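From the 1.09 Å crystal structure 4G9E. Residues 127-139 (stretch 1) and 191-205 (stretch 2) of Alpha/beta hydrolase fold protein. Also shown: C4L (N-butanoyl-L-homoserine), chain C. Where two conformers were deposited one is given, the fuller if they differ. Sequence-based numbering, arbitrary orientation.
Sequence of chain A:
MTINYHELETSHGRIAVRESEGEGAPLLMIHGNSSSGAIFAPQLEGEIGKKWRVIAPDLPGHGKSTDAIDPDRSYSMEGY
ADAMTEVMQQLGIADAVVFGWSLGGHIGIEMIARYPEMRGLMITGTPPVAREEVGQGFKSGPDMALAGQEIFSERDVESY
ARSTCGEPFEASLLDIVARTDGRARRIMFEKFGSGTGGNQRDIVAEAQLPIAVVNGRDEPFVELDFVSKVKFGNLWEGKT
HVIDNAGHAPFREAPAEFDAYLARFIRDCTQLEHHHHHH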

ATOM      1  N   PRO A 127       2.543   1.799   9.966  1.00  8.53           N
ATOM      2  CA  PRO A 127       3.277   1.341  11.146  1.00  8.94           C
ATOM      3  C   PRO A 127       2.987  -0.146  11.368  1.00  8.47           C
ATOM      4  O   PRO A 127       1.830  -0.514  11.575  1.00  8.97           O
ATOM      5  N   PRO A 128       4.013  -1.007  11.305  1.00  8.55           N
ATOM      6  CA  PRO A 128       3.749  -2.412  11.629  1.00  8.60           C
ATOM      7  C   PRO A 128       3.375  -2.489  13.103  1.00  9.80           C
ATOM      8  O   PRO A 128       4.152  -2.060  13.956  1.00 12.28           O
ATOM      9  N   VAL A 129       2.171  -2.969  13.392  1.00  9.67           N
ATOM     10  CA  VAL A 129       1.664  -3.016  14.756  1.00  9.70           C
ATOM     11  C   VAL A 129       0.996  -4.345  15.020  1.00  9.70           C
ATOM     12  O   VAL A 129       0.344  -4.895  14.143  1.00 10.50           O
ATOM     13  N   ALA A 130       1.181  -4.861  16.229  1.00 10.67           N
ATOM     14  CA  ALA A 130       0.333  -5.922  16.737  1.00 11.27           C
ATOM     15  C   ALA A 130      -1.013  -5.282  17.055  1.00 10.97           C
ATOM     16  O   ALA A 130      -1.107  -4.061  17.197  1.00 11.56           O
ATOM     17  N   ARG A 131      -2.058  -6.092  17.187  1.00 11.46           N
ATOM     18  CA  ARG A 131      -3.385  -5.519  17.359  1.00 12.84           C
ATOM     19  C   ARG A 131      -3.469  -4.583  18.569  1.00 13.65           C
ATOM     20  O   ARG A 131      -4.178  -3.579  18.526  1.00 15.23           O
ATOM     21  N   GLU A 132      -2.742  -4.893  19.638  1.00 13.15           N
ATOM     22  CA  GLU A 132      -2.817  -4.069  20.844  1.00 14.35           C
ATOM     23  C   GLU A 132      -2.041  -2.749  20.733  1.00 14.62           C
ATOM     24  O   GLU A 132      -2.113  -1.904  21.625  1.00 16.44           O
ATOM     25  N   GLU A 133      -1.321  -2.571  19.628  1.00 12.90           N
ATOM     26  CA  GLU A 133      -0.457  -1.412  19.429  1.00 12.80           C
ATOM     27  C   GLU A 133      -1.045  -0.389  18.475  1.00 11.93           C
ATOM     28  O   GLU A 133      -0.383   0.581  18.131  1.00 11.74           O
ATOM     29  N   VAL A 134      -2.278  -0.597  18.036  1.00 12.28           N
ATOM     30  CA  VAL A 134      -2.871   0.305  17.055  1.00 13.54           C
ATOM     31  C   VAL A 134      -2.882   1.759  17.545  1.00 13.34           C
ATOM     32  O   VAL A 134      -2.539   2.679  16.796  1.00 13.70           O
ATOM     33  N   GLY A 135      -3.232   1.960  18.812  1.00 13.34           N
ATOM     34  CA  GLY A 135      -3.236   3.291  19.387  1.00 13.90           C
ATOM     35  C   GLY A 135      -1.860   3.930  19.454  1.00 13.35           C
ATOM     36  O   GLY A 135      -1.734   5.149  19.382  1.00 13.86           O
ATOM     37  N   GLN A 136      -0.828   3.110  19.614  1.00 12.75           N
ATOM     38  CA  GLN A 136       0.549   3.602  19.653  1.00 12.98           C
ATOM     39  C   GLN A 136       1.101   3.964  18.277  1.00 12.52           C
ATOM     40  O   GLN A 136       1.841   4.929  18.134  1.00 13.86           O
ATOM     41  N   GLY A 137       0.745   3.189  17.263  1.00 11.66           N
ATOM     42  CA  GLY A 137       1.334   3.375  15.950  1.00 12.49           C
ATOM     43  C   GLY A 137       0.682   4.463  15.123  1.00 11.52           C
ATOM     44  O   GLY A 137       1.302   5.011  14.210  1.00 12.40           O
ATOM     45  N   PHE A 138      -0.576   4.757  15.436  1.00 11.38           N
ATOM     46  CA  PHE A 138      -1.357   5.745  14.712  1.00 11.62           C
ATOM     47  C   PHE A 138      -1.667   6.940  15.595  1.00 12.85           C
ATOM     48  O   PHE A 138      -1.814   6.809  16.808  1.00 14.51           O
ATOM     49  N   LYS A 139      -1.783   8.101  14.961  1.00 13.66           N
ATOM     50  CA  LYS A 139      -2.203   9.314  15.633  1.00 14.27           C
ATOM     51  C   LYS A 139      -3.722   9.350  15.689  1.00 14.21           C
ATOM     52  O   LYS A 139      -4.391   9.243  14.667  1.00 15.26           O
ATOM     53  N   LYS A 191     -11.401  -6.213  11.750  1.00  9.54           N
ATOM     54  CA  LYS A 191     -10.564  -7.408  11.715  1.00  9.11           C
ATOM     55  C   LYS A 191      -9.103  -7.100  12.072  1.00  9.36           C
ATOM     56  O   LYS A 191      -8.427  -7.910  12.703  1.00 10.09           O
ATOM     57  N   PHE A 192      -8.637  -5.917  11.686  1.00  9.66           N
ATOM     58  CA  PHE A 192      -7.297  -5.439  12.024  1.00 10.37           C
ATOM     59  C   PHE A 192      -7.156  -5.333  13.539  1.00  9.63           C
ATOM     60  O   PHE A 192      -6.218  -5.872  14.127  1.00 11.07           O
ATOM     61  N   GLY A 193      -8.106  -4.645  14.175  1.00 10.67           N
ATOM     62  CA  GLY A 193      -8.099  -4.477  15.617  1.00 11.41           C
ATOM     63  C   GLY A 193      -8.259  -5.783  16.369  1.00 11.24           C
ATOM     64  O   GLY A 193      -7.826  -5.896  17.515  1.00 12.66           O
ATOM     65  N   SER A 194      -8.862  -6.778  15.723  1.00 11.44           N
ATOM     66  CA  SER A 194      -9.065  -8.090  16.329  0.71 11.59           C
ATOM     67  C   SER A 194      -7.914  -9.064  16.062  1.00 10.55           C
ATOM     68  O   SER A 194      -7.889 -10.156  16.604  1.00 12.48           O
ATOM     69  N   GLY A 195      -6.968  -8.682  15.210  1.00 10.29           N
ATOM     70  CA  GLY A 195      -5.846  -9.559  14.922  1.00 10.49           C
ATOM     71  C   GLY A 195      -6.217 -10.844  14.197  1.00 10.54           C
ATOM     72  O   GLY A 195      -5.657 -11.914  14.466  1.00 11.45           O
ATOM     73  N   THR A 196      -7.127 -10.749  13.235  1.00  9.20           N
ATOM     74  CA  THR A 196      -7.542 -11.939  12.489  1.00  8.90           C
ATOM     75  C   THR A 196      -6.456 -12.450  11.540  1.00  8.92           C
ATOM     76  O   THR A 196      -6.500 -13.600  11.107  1.00  9.23           O
ATOM     77  N   GLY A 197      -5.504 -11.587  11.197  1.00  8.35           N
ATOM     78  CA  GLY A 197      -4.379 -11.967  10.365  1.00  9.29           C
ATOM     79  C   GLY A 197      -3.105 -12.105  11.171  1.00  8.79           C
ATOM     80  O   GLY A 197      -3.120 -12.014  12.397  1.00 12.08           O
ATOM     81  N   GLY A 198      -1.993 -12.326  10.487  1.00  8.39           N
ATOM     82  CA  GLY A 198      -0.719 -12.508  11.157  1.00  9.43           C
ATOM     83  C   GLY A 198      -0.278 -11.253  11.886  1.00  9.96           C
ATOM     84  O   GLY A 198      -0.446 -10.143  11.383  1.00 12.52           O
ATOM     85  N   ASN A 199       0.301 -11.431  13.069  1.00  9.35           N
ATOM     86  CA  ASN A 199       0.808 -10.333  13.890  1.00  9.97           C
ATOM     87  C   ASN A 199       1.916  -9.612  13.125  1.00  9.32           C
ATOM     88  O   ASN A 199       2.984 -10.179  12.861  1.00  9.46           O
ATOM     89  N   GLN A 200       1.656  -8.365  12.744  1.00  9.29           N
ATOM     90  CA  GLN A 200       2.550  -7.653  11.836  1.00  8.40           C
ATOM     91  C   GLN A 200       3.863  -7.233  12.478  1.00  9.06           C
ATOM     92  O   GLN A 200       4.889  -7.123  11.807  1.00  9.29           O
ATOM     93  N   ARG A 201       3.830  -6.987  13.780  1.00  9.64           N
ATOM     94  CA  ARG A 201       5.049  -6.687  14.505  1.00 10.34           C
ATOM     95  C   ARG A 201       6.011  -7.864  14.401  1.00  9.99           C
ATOM     96  O   ARG A 201       7.188  -7.697  14.068  1.00 10.18           O
ATOM     97  N   ASP A 202       5.501  -9.061  14.674  1.00  9.77           N
ATOM     98  CA  ASP A 202       6.346 -10.242  14.622  1.00 10.40           C
ATOM     99  C   ASP A 202       6.778 -10.561  13.193  1.00  9.21           C
ATOM    100  O   ASP A 202       7.924 -10.945  12.958  1.00 10.22           O
ATOM    101  N   ILE A 203       5.874 -10.390  12.232  1.00  9.21           N
ATOM    102  CA  ILE A 203       6.216 -10.685  10.848  1.00  8.79           C
ATOM    103  C   ILE A 203       7.395  -9.837  10.377  1.00  8.30           C
ATOM    104  O   ILE A 203       8.342 -10.371   9.801  1.00  8.70           O
ATOM    105  N   VAL A 204       7.360  -8.528  10.620  1.00  8.36           N
ATOM    106  CA  VAL A 204       8.446  -7.698  10.104  1.00  8.67           C
ATOM    107  C   VAL A 204       9.749  -7.912  10.871  1.00  9.52           C
ATOM    108  O   VAL A 204      10.826  -7.780  10.293  1.00 10.01           O
ATOM    109  N   ALA A 205       9.652  -8.269  12.149  1.00  9.72           N
ATOM    110  CA  ALA A 205      10.837  -8.540  12.959  1.00 10.34           C
ATOM    111  C   ALA A 205      11.582  -9.766  12.455  1.00 10.36           C
ATOM    112  O   ALA A 205      12.813  -9.826  12.510  1.00 12.20           O
TER

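Packing of residues 191-205 against residues 127-139, followed along the second stretch; the two together bury 636 Å². Lys191 stays out of reach. Phe192 carries the apolar centre: its CA-CB bond points sideways, but the t rotamer (chi1 177°) brings the ring end in among Val129, Val134 and Phe138. Val129 (m) has its CA-CB bond directed away, yet its CG2 lies 3.5 Å from Phe192 CZ. Val134 (t) points toward the second stretch and sets its CG2 over one face of the ring, 4.3 Å from the Phe192 ring centroid, a CH-pi contact. Phe138 (m) meets the ring at its edge, with Phe138 CE2 3.9 Å from Phe192 CE2. The butanoyl end of the bound C4L completes this cluster, its C8 lying 3.8 Å from Phe192 CE2 and 4.0 Å from Phe138 CZ.

At Gly193 the contact turns to backbone: Arg131 CB lies 3.4 Å from Gly193 O, and water 2 donates to both Arg131 O (2.7 Å) and Gly193 O (2.9 Å). The CA-CB bond of Ser194 (m) points away, but its carbonyl accepts: Arg131, its CA-CB bond toward the second stretch, with chi1 p and chi2 and chi3 t, donates from NH1 to Ser194 O at 2.9 Å, near the guanidinium plane. Gly195 is the first residue after the helix to leave helical phi/psi, with positive phi in a Schellman motif; an ideal CB here would fall 2.9 Å from Arg131 CD, a clash, so the bare backbone leaves space for the arginine. Thr196, Gly197 and Gly198 make no contact with the first stretch.

Asn199 (t) caps the next helix, its OD1 accepting from Asp202 N at 3.1 Å, while its ND2 lies 3.6 Å from Ala130 CB. Gln200 (m) points toward the first stretch, with CB 3.6 Å from Val129 O; water 1 links the backbones, donating to Val129 O (2.7 Å) and accepting from Gln200 N (2.9 Å). Arg201 (t, t, p) starts sideways, but its end reaches two carboxylates: NH1 forms salt bridges with Glu132 OE2 (3.1 Å) and Glu133 OE2 (2.9 Å), both near the guanidinium plane, while Ala130 CB sits over one face, 3.5 Å from Arg201 NH1. Water 3 reinforces the pairing, donating to Glu132 OE2 (2.8 Å) and accepting from Arg201 NH2 (2.7 Å). Glu133 (m) also braces its own stretch, OE1 accepting from Ala130 N at 2.9 Å. Arg201 NE also donates to Asp202 OD1 at 3.3 Å, a salt bridge within the second stretch. The CA-CB bond of Val204 (m) points toward the first stretch, and its CG2 lies 3.7 Å from Pro128 CB.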

ATOM      1  CB  PRO A 127       2.657   2.170  12.271  1.00 10.09           C
ATOM      2  CG  PRO A 127       1.236   2.392  11.834  1.00 10.32           C
ATOM      3  CD  PRO A 127       1.205   2.310  10.314  1.00  9.18           C
ATOM      4  CB  PRO A 128       5.095  -3.092  11.346  1.00  9.34           C
ATOM      5  CG  PRO A 128       5.782  -2.178  10.360  1.00  9.73           C
ATOM      6  CD  PRO A 128       5.394  -0.800  10.840  1.00  9.07           C
ATOM      7  CB  VAL A 129       0.619  -1.898  15.035  1.00 10.45           C
ATOM      8  CG1 VAL A 129       1.291  -0.551  15.184  1.00 11.55           C
ATOM      9  CG2 VAL A 129      -0.459  -1.860  13.955  1.00 12.02           C
ATOM     10  CB  ALA A 130       0.941  -6.526  17.983  1.00 12.38           C
ATOM     11  CB  ARG A 131      -4.454  -6.610  17.438  1.00 13.44           C
ATOM     12  CG  ARG A 131      -4.408  -7.442  18.701  1.00 12.80           C
ATOM     13  CD  ARG A 131      -5.500  -8.484  18.711  1.00 13.18           C
ATOM     14  NE  ARG A 131      -5.697  -8.994  20.054  1.00 14.52           N
ATOM     15  CZ  ARG A 131      -6.711  -9.769  20.411  1.00 14.83           C
ATOM     16  NH1 ARG A 131      -7.609 -10.134  19.513  1.00 14.08           N
ATOM     17  NH2 ARG A 131      -6.820 -10.175  21.665  1.00 16.72           N
ATOM     18  CB  GLU A 132      -2.370  -4.850  22.083  1.00 16.72           C
ATOM     19  CG  GLU A 132      -0.886  -5.143  22.181  1.00 19.48           C
ATOM     20  CD  GLU A 132      -0.438  -6.357  21.377  1.00 21.48           C
ATOM     21  OE1 GLU A 132      -1.274  -7.000  20.694  1.00 20.27           O
ATOM     22  OE2 GLU A 132       0.773  -6.665  21.438  1.00 24.06           O
ATOM     23  CB  GLU A 133       0.903  -1.860  18.893  1.00 12.38           C
ATOM     24  CG  GLU A 133       1.681  -2.709  19.867  1.00 13.73           C
ATOM     25  CD  GLU A 133       2.924  -3.323  19.260  1.00 14.98           C
ATOM     26  OE1 GLU A 133       3.005  -3.456  18.018  1.00 13.37           O
ATOM     27  OE2 GLU A 133       3.824  -3.693  20.041  1.00 18.73           O
ATOM     28  CB  VAL A 134      -4.281  -0.168  16.631  1.00 14.57           C
ATOM     29  CG1 VAL A 134      -4.952   0.864  15.747  1.00 16.25           C
ATOM     30  CG2 VAL A 134      -4.187  -1.515  15.908  1.00 15.70           C
ATOM     31  CB  GLN A 136       1.465   2.570  20.306  1.00 14.85           C
ATOM     32  CG  GLN A 136       1.155   2.317  21.763  1.00 18.14           C
ATOM     33  CD  GLN A 136       1.799   1.048  22.272  1.00 23.04           C
ATOM     34  OE1 GLN A 136       3.014   0.880  22.189  1.00 25.64           O
ATOM     35  NE2 GLN A 136       0.984   0.139  22.796  1.00 24.97           N
ATOM     36  CB  PHE A 138      -2.675   5.147  14.211  1.00 11.56           C
ATOM     37  CG  PHE A 138      -2.505   4.093  13.150  1.00 11.27           C
ATOM     38  CD1 PHE A 138      -2.357   4.448  11.820  1.00 11.84           C
ATOM     39  CD2 PHE A 138      -2.501   2.744  13.484  1.00 11.03           C
ATOM     40  CE1 PHE A 138      -2.205   3.475  10.840  1.00 11.37           C
ATOM     41  CE2 PHE A 138      -2.339   1.769  12.502  1.00 11.25           C
ATOM     42  CZ  PHE A 138      -2.198   2.139  11.183  1.00 11.28           C
ATOM     43  CB  LYS A 139      -1.686  10.534  14.867  1.00 14.40           C
ATOM     44  CG  LYS A 139      -0.173  10.694  14.873  1.00 14.85           C
ATOM     45  CD  LYS A 139       0.248  11.887  14.033  1.00 15.54           C
ATOM     46  CE  LYS A 139       1.762  12.078  14.023  1.00 16.66           C
ATOM     47  NZ  LYS A 139       2.319  12.424  15.364  1.00 16.53           N
ATOM     48  CB  LYS A 191     -10.699  -8.106  10.362  1.00  8.77           C
ATOM     49  CG  LYS A 191     -12.072  -8.733  10.174  1.00  9.55           C
ATOM     50  CD  LYS A 191     -12.171  -9.535   8.903  1.00 11.05           C
ATOM     51  CE  LYS A 191     -13.469 -10.318   8.862  1.00 13.27           C
ATOM     52  NZ  LYS A 191     -13.547 -11.141   7.633  1.00 15.77           N
ATOM     53  CB  PHE A 192      -7.089  -4.084  11.330  1.00 10.76           C
ATOM     54  CG  PHE A 192      -5.777  -3.390  11.625  1.00 10.44           C
ATOM     55  CD1 PHE A 192      -4.574  -4.074  11.678  1.00 11.10           C
ATOM     56  CD2 PHE A 192      -5.757  -2.014  11.767  1.00 11.13           C
ATOM     57  CE1 PHE A 192      -3.369  -3.382  11.892  1.00 11.86           C
ATOM     58  CE2 PHE A 192      -4.576  -1.330  11.984  1.00 11.13           C
ATOM     59  CZ  PHE A 192      -3.384  -2.009  12.044  1.00 11.55           C
ATOM     60  CB  SER A 194     -10.381  -8.695  15.836  0.71 13.12           C
ATOM     61  OG  SER A 194     -11.491  -8.012  16.391  0.71 14.54           O
ATOM     62  CB  THR A 196      -8.823 -11.690  11.687  1.00  9.00           C
ATOM     63  OG1 THR A 196      -8.605 -10.639  10.741  1.00  9.12           O
ATOM     64  CG2 THR A 196      -9.969 -11.297  12.601  1.00 10.18           C
ATOM     65  CB  ASN A 199       1.322 -10.911  15.214  1.00 11.28           C
ATOM     66  CG  ASN A 199       1.881  -9.862  16.145  1.00 12.00           C
ATOM     67  OD1 ASN A 199       2.585  -8.945  15.725  1.00 12.38           O
ATOM     68  ND2 ASN A 199       1.581 -10.002  17.430  1.00 13.39           N
ATOM     69  CB  GLN A 200       1.834  -6.451  11.229  1.00  8.83           C
ATOM     70  CG  GLN A 200       0.719  -6.895  10.297  1.00  9.12           C
ATOM     71  CD  GLN A 200      -0.161  -5.763   9.845  1.00 10.35           C
ATOM     72  OE1 GLN A 200       0.230  -4.599   9.907  1.00 12.22           O
ATOM     73  NE2 GLN A 200      -1.366  -6.095   9.392  1.00 11.76           N
ATOM     74  CB  ARG A 201       4.745  -6.378  15.964  1.00 12.19           C
ATOM     75  CG  ARG A 201       5.975  -6.147  16.807  1.00 12.63           C
ATOM     76  CD  ARG A 201       5.606  -6.144  18.272  1.00 15.50           C
ATOM     77  NE  ARG A 201       5.051  -7.439  18.647  1.00 19.56           N
ATOM     78  CZ  ARG A 201       4.099  -7.611  19.556  1.00 21.63           C
ATOM     79  NH1 ARG A 201       3.592  -6.564  20.192  1.00 22.76           N
ATOM     80  NH2 ARG A 201       3.654  -8.830  19.829  1.00 23.36           N
ATOM     81  CB  ASP A 202       5.647 -11.450  15.244  1.00 12.58           C
ATOM     82  CG  ASP A 202       5.359 -11.263  16.726  1.00 16.17           C
ATOM     83  OD1 ASP A 202       5.918 -10.331  17.342  1.00 18.56           O
ATOM     84  OD2 ASP A 202       4.572 -12.052  17.278  1.00 17.51           O
ATOM     85  CB  ILE A 203       5.027 -10.486   9.903  1.00  9.01           C
ATOM     86  CG1 ILE A 203       4.004 -11.597  10.120  1.00  9.93           C
ATOM     87  CG2 ILE A 203       5.479 -10.490   8.455  1.00  9.54           C
ATOM     88  CD1 ILE A 203       2.646 -11.297   9.527  1.00 11.89           C
ATOM     89  CB  VAL A 204       8.090  -6.192   9.988  1.00  9.13           C
ATOM     90  CG1 VAL A 204       6.873  -5.988   9.095  1.00  9.35           C
ATOM     91  CG2 VAL A 204       7.935  -5.524  11.353  1.00  9.34           C
ATOM     92  CB  ALA A 205      10.457  -8.719  14.430  1.00 11.02           C
TER
HETATM   93  O1  C4L C 301      -4.447   5.542   4.064  0.72  9.92           O
HETATM   94  C4  C4L C 301      -4.740   4.431   4.567  0.85  9.36           C
HETATM   95  O2  C4L C 301      -4.709   3.356   3.927  0.85  8.67           O
HETATM   96  C3  C4L C 301      -5.179   4.370   6.011  0.91 10.65           C
HETATM   97  C2  C4L C 301      -4.618   5.547   6.819  0.84 11.51           C
HETATM   98  C1  C4L C 301      -5.397   5.791   8.101  0.63 12.25           C
HETATM   99  O3  C4L C 301      -6.686   6.347   7.795  0.69 12.69           O
HETATM  100  N1  C4L C 301      -4.757   3.129   6.671  0.94 10.48           N
HETATM  101  C5  C4L C 301      -5.608   2.136   6.945  0.91  9.72           C
HETATM  102  O4  C4L C 301      -6.804   2.182   6.687  0.84  9.91           O
HETATM  103  C6  C4L C 301      -5.033   0.916   7.626  1.00 10.69           C
HETATM  104  C7  C4L C 301      -5.916   0.534   8.809  0.65 12.02           C
HETATM  105  C8  C4L C 301      -5.927   1.600   9.898  0.71 12.15           C
HETATM  106  O   HOH W   1      -0.882  -7.186  13.458  1.00 11.33           O
HETATM  107  O   HOH W   2      -6.880  -3.393  18.704  0.92 32.31           O
HETATM  108  O   HOH W   3       1.214  -9.356  20.830  0.56 40.09           O